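Local atomic coordinates of serine-rich Repeat Adhesion Glycoprotein (Srr1) (Streptococcus agalactiae, PDB entry 4MBO), a protein that binds fibrinogen and probably acts as an adhesin on the surface of the bacterium. Residues D84-L89 with T107-T112; L89-S94 with I102-T107. One frame throughout, in Å; residues are numbered along the deposited sequence.

Contact 1: D84-L89 with T107-T112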
# COMPACT_ATOMS: atom_id res chain seq x y z
N ASP A 84 -4.32 -24.25 -18.57
CA ASP A 84 -4.05 -24.63 -19.94
C ASP A 84 -5.27 -24.27 -20.82
O ASP A 84 -6.24 -23.66 -20.34
CB ASP A 84 -3.59 -26.09 -20.11
CG ASP A 84 -4.71 -27.10 -20.00
OD1 ASP A 84 -5.88 -26.73 -19.71
OD2 ASP A 84 -4.40 -28.30 -20.21
N GLU A 85 -5.20 -24.64 -22.09
CA GLU A 85 -6.26 -24.24 -23.03
C GLU A 85 -7.61 -24.89 -22.76
O GLU A 85 -8.65 -24.40 -23.22
CB GLU A 85 -5.81 -24.48 -24.48
CG GLU A 85 -5.75 -25.93 -24.96
CD GLU A 85 -4.62 -26.75 -24.34
OE1 GLU A 85 -3.74 -26.19 -23.66
OE2 GLU A 85 -4.62 -27.99 -24.56
N THR A 86 -7.61 -26.00 -22.01
CA THR A 86 -8.84 -26.70 -21.65
C THR A 86 -9.49 -26.09 -20.40
O THR A 86 -10.53 -26.55 -19.96
CB THR A 86 -8.56 -28.20 -21.37
OG1 THR A 86 -7.93 -28.36 -20.09
CG2 THR A 86 -7.67 -28.80 -22.46
N GLY A 87 -8.86 -25.06 -19.83
CA GLY A 87 -9.37 -24.44 -18.62
C GLY A 87 -8.95 -25.19 -17.35
O GLY A 87 -9.37 -24.83 -16.26
N GLN A 88 -8.11 -26.22 -17.49
CA GLN A 88 -7.65 -26.99 -16.32
C GLN A 88 -6.39 -26.39 -15.67
O GLN A 88 -5.62 -25.72 -16.32
CB GLN A 88 -7.46 -28.44 -16.70
CG GLN A 88 -8.80 -29.17 -16.87
CD GLN A 88 -8.63 -30.52 -17.52
OE1 GLN A 88 -8.59 -30.64 -18.74
NE2 GLN A 88 -8.56 -31.56 -16.70
N LEU A 89 -6.21 -26.66 -14.38
CA LEU A 89 -5.14 -26.00 -13.62
C LEU A 89 -3.77 -26.69 -13.76
O LEU A 89 -3.63 -27.87 -13.46
CB LEU A 89 -5.57 -25.89 -12.14
CG LEU A 89 -5.14 -24.63 -11.40
CD1 LEU A 89 -5.89 -24.48 -10.07
CD2 LEU A 89 -3.66 -24.61 -11.19
N THR A 107 0.73 -29.06 -10.77
CA THR A 107 -0.32 -29.95 -10.29
C THR A 107 -0.21 -31.39 -10.79
O THR A 107 0.58 -31.73 -11.67
CB THR A 107 -1.69 -29.43 -10.74
OG1 THR A 107 -1.73 -29.46 -12.18
CG2 THR A 107 -1.97 -28.04 -10.21
N ARG A 108 -1.04 -32.27 -10.22
CA ARG A 108 -1.12 -33.65 -10.67
C ARG A 108 -1.57 -33.63 -12.14
O ARG A 108 -1.00 -34.32 -12.98
CB ARG A 108 -2.13 -34.44 -9.80
CG ARG A 108 -2.24 -35.92 -10.12
CD ARG A 108 -2.94 -36.74 -9.01
NE ARG A 108 -2.36 -36.46 -7.68
CZ ARG A 108 -3.04 -36.08 -6.59
NH1 ARG A 108 -4.38 -36.07 -6.55
NH2 ARG A 108 -2.38 -35.84 -5.48
N TYR A 109 -2.54 -32.78 -12.44
CA TYR A 109 -3.03 -32.68 -13.83
C TYR A 109 -1.87 -32.32 -14.78
O TYR A 109 -1.68 -32.95 -15.82
CB TYR A 109 -4.15 -31.66 -13.95
CG TYR A 109 -4.48 -31.34 -15.42
CD1 TYR A 109 -5.13 -32.26 -16.22
CD2 TYR A 109 -4.10 -30.13 -15.98
CE1 TYR A 109 -5.42 -31.99 -17.54
CE2 TYR A 109 -4.39 -29.84 -17.30
CZ TYR A 109 -5.05 -30.78 -18.09
OH TYR A 109 -5.36 -30.54 -19.43
N ALA A 110 -1.07 -31.33 -14.39
CA ALA A 110 0.06 -30.96 -15.22
C ALA A 110 1.03 -32.12 -15.47
O ALA A 110 1.58 -32.22 -16.54
CB ALA A 110 0.82 -29.78 -14.61
N SER A 111 1.25 -32.97 -14.46
CA SER A 111 2.17 -34.10 -14.58
C SER A 111 1.72 -35.17 -15.60
O SER A 111 2.53 -36.00 -16.00
CB SER A 111 2.44 -34.76 -13.20
OG SER A 111 1.30 -35.44 -12.68
N THR A 112 0.46 -35.11 -16.04
CA THR A 112 -0.08 -36.07 -17.02
C THR A 112 0.12 -35.59 -18.45
O THR A 112 -0.08 -36.34 -19.40
CB THR A 112 -1.61 -36.30 -16.85
OG1 THR A 112 -2.36 -35.12 -17.18
CG2 THR A 112 -1.94 -36.73 -15.43
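A tight turn between strands 82-83 and 89-95 meets the short helical turn 108-111 in the Ig-like domain, and Tyr-109 spans the gap to Asp-84. The phenol OH donates to Asp-84 OD2 over 2.6 Å, arriving on the syn side of a carboxylate that stands almost perpendicular to the ring, 88° between planes. Chi1 of 169° places CG of Tyr-109 anti to the backbone N, and Gln-88 crosses the ring beyond: its CB sits over one face, 3.8 Å from the ring centroid in a CH-pi contact, and its amide nitrogen NE2 comes to 3.3 Å from Tyr-109 CE1.

The acceptor is fixed in place. Asp-84 OD1 accepts from Thr-86 N at 3.0 Å and from Gln-88 N, which reach it from opposite faces of the carboxylate plane, while Gly-87 N closes a type I turn on Asp-84 O. With both oxygens engaged, the carboxylate has little freedom to rotate, and the bonds would be expected to favour its charged form.

Nearer the strands, Thr-107 OG1 donates to Leu-89 O at 2.8 Å and accepts from Ala-110 N at 3.0 Å, linking the starts of strand and helix through one hydroxyl. Leu-89 CD2 touches the Thr-107 methyl, CG2, at 3.9 Å. The contact thus combines an Asx turn, gripped by the phenol of Tyr-109, with a threonine N-cap tied to the strand's start.

Contact 2: L89-S94 with I102-T107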
# COMPACT_ATOMS: atom_id res chain seq x y z
N LEU A 89 -6.21 -26.66 -14.38
CA LEU A 89 -5.14 -26.00 -13.62
C LEU A 89 -3.77 -26.69 -13.76
O LEU A 89 -3.63 -27.87 -13.46
CB LEU A 89 -5.57 -25.89 -12.14
CG LEU A 89 -5.14 -24.63 -11.40
CD1 LEU A 89 -5.89 -24.48 -10.07
CD2 LEU A 89 -3.66 -24.61 -11.19
N LEU A 90 -2.79 -25.94 -14.28
CA LEU A 90 -1.41 -26.43 -14.44
C LEU A 90 -0.56 -26.19 -13.19
O LEU A 90 0.24 -27.02 -12.82
CB LEU A 90 -0.72 -25.75 -15.62
CG LEU A 90 -1.25 -26.09 -17.02
CD1 LEU A 90 -0.54 -25.17 -18.01
CD2 LEU A 90 -1.06 -27.55 -17.37
N ALA A 91 -0.74 -25.04 -12.57
CA ALA A 91 0.08 -24.70 -11.41
C ALA A 91 -0.55 -23.65 -10.56
O ALA A 91 -1.28 -22.79 -11.07
CB ALA A 91 1.45 -24.21 -11.88
N THR A 92 -0.27 -23.69 -9.26
CA THR A 92 -0.74 -22.67 -8.37
C THR A 92 0.50 -21.91 -7.89
O THR A 92 1.59 -22.46 -7.89
CB THR A 92 -1.46 -23.28 -7.17
OG1 THR A 92 -0.61 -24.24 -6.55
CG2 THR A 92 -2.71 -24.00 -7.65
N GLY A 93 0.34 -20.68 -7.46
CA GLY A 93 1.49 -19.90 -7.08
C GLY A 93 1.27 -18.99 -5.90
O GLY A 93 0.13 -18.65 -5.56
N SER A 94 2.37 -18.64 -5.27
CA SER A 94 2.32 -17.74 -4.13
C SER A 94 3.55 -16.85 -4.09
O SER A 94 4.65 -17.26 -4.49
CB SER A 94 2.18 -18.50 -2.80
OG SER A 94 3.22 -19.42 -2.62
N ILE A 102 8.03 -15.36 -6.53
CA ILE A 102 6.76 -16.01 -6.79
C ILE A 102 7.08 -17.48 -7.12
O ILE A 102 7.80 -17.77 -8.08
CB ILE A 102 6.00 -15.39 -7.95
CG1 ILE A 102 5.93 -13.85 -7.82
CG2 ILE A 102 4.63 -16.03 -8.02
CD1 ILE A 102 5.55 -13.15 -9.08
N THR A 103 6.59 -18.39 -6.31
CA THR A 103 6.83 -19.80 -6.47
C THR A 103 5.57 -20.47 -6.97
O THR A 103 4.49 -20.35 -6.36
CB THR A 103 7.24 -20.48 -5.15
OG1 THR A 103 8.42 -19.87 -4.65
CG2 THR A 103 7.50 -21.97 -5.31
N TYR A 104 5.71 -21.15 -8.10
CA TYR A 104 4.64 -21.92 -8.71
C TYR A 104 4.91 -23.41 -8.54
O TYR A 104 6.02 -23.88 -8.72
CB TYR A 104 4.52 -21.61 -10.19
CG TYR A 104 3.95 -20.25 -10.49
CD1 TYR A 104 2.57 -20.06 -10.61
CD2 TYR A 104 4.78 -19.17 -10.70
CE1 TYR A 104 2.07 -18.78 -10.90
CE2 TYR A 104 4.29 -17.92 -10.99
CZ TYR A 104 2.94 -17.73 -11.10
OH TYR A 104 2.51 -16.46 -11.38
N THR A 105 3.85 -24.15 -8.20
CA THR A 105 3.93 -25.58 -7.99
C THR A 105 3.03 -26.32 -8.98
O THR A 105 1.82 -26.04 -9.05
CB THR A 105 3.51 -25.94 -6.56
OG1 THR A 105 4.32 -25.18 -5.63
CG2 THR A 105 3.69 -27.45 -6.30
N TRP A 106 3.62 -27.23 -9.76
CA TRP A 106 2.89 -27.97 -10.76
C TRP A 106 1.87 -28.95 -10.13
O TRP A 106 2.16 -29.62 -9.14
CB TRP A 106 3.83 -28.77 -11.65
CG TRP A 106 4.78 -27.91 -12.42
CD1 TRP A 106 6.10 -27.74 -12.17
CD2 TRP A 106 4.47 -27.07 -13.55
NE1 TRP A 106 6.63 -26.84 -13.06
CE2 TRP A 106 5.66 -26.47 -13.96
CE3 TRP A 106 3.29 -26.81 -14.27
CZ2 TRP A 106 5.71 -25.59 -15.07
CZ3 TRP A 106 3.34 -25.94 -15.37
CH2 TRP A 106 4.54 -25.33 -15.74
N THR A 107 0.73 -29.06 -10.77
CA THR A 107 -0.32 -29.95 -10.29
C THR A 107 -0.21 -31.39 -10.79
O THR A 107 0.58 -31.73 -11.67
CB THR A 107 -1.69 -29.43 -10.74
OG1 THR A 107 -1.73 -29.46 -12.18
CG2 THR A 107 -1.97 -28.04 -10.21
O HOH W 1 7.72 -17.79 -3.11
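At the open end of the antiparallel hairpin of strands 89-95 and 101-106, Leu-90 O accepts from Thr-107 N at 2.9 Å. The same oxygen lies at the edge of the indole, 3.4 Å from Trp-106 CE3, and Leu-90 CB packs near CZ3 of that ring. On the far side of the strand, Leu-90 and Ala-91 together face Ile-82, a classic beta bulge.

Ala-91 and Trp-106 form a non-hydrogen-bonded antiparallel pair, and Ala-91 CB comes within 4.0 Å of Trp-106 CE3. Thr-92 and Thr-105 then form a hydrogen-bonded pair, in which Thr-105 N meets Thr-92 O at 2.8 Å. Gly-93 sits opposite Tyr-104, whose ring carbon CD1 rests 3.7 Å from Gly-93 CA, where a beta carbon would collide with it. Beyond the hairpin, Phe-60 meets the rings of both Tyr-104 and Trp-106, on the face of the sheet toward strand 116-126.

Ser-94 and Thr-103 complete the ladder with two bonds, Ser-94 N to Thr-103 O and Thr-103 N to Ser-94 O. A water 2.7 Å from Thr-103 OG1 also donates weakly to Ser-94 O.

In the fold
The two contacts illustrate how a beta hairpin and its flanking turns can share residues yet differ in chemistry. Contact 2 is partly buried and holds neighbouring strands of a mixed sheet through a regular backbone ladder, with aromatic side chains on its inner face. Contact 1, at the surface and farther from the centre of the chain, joins the turn before the first strand to the helical turn after the second, and relies on side-chain hydrogen bonds and one ring. Leu-89 and Thr-107 belong to both. Leu-90 makes the other connection: its side chain packs against Asp-84 and Tyr-109, while its carbonyl oxygen touches Ala-110 CB.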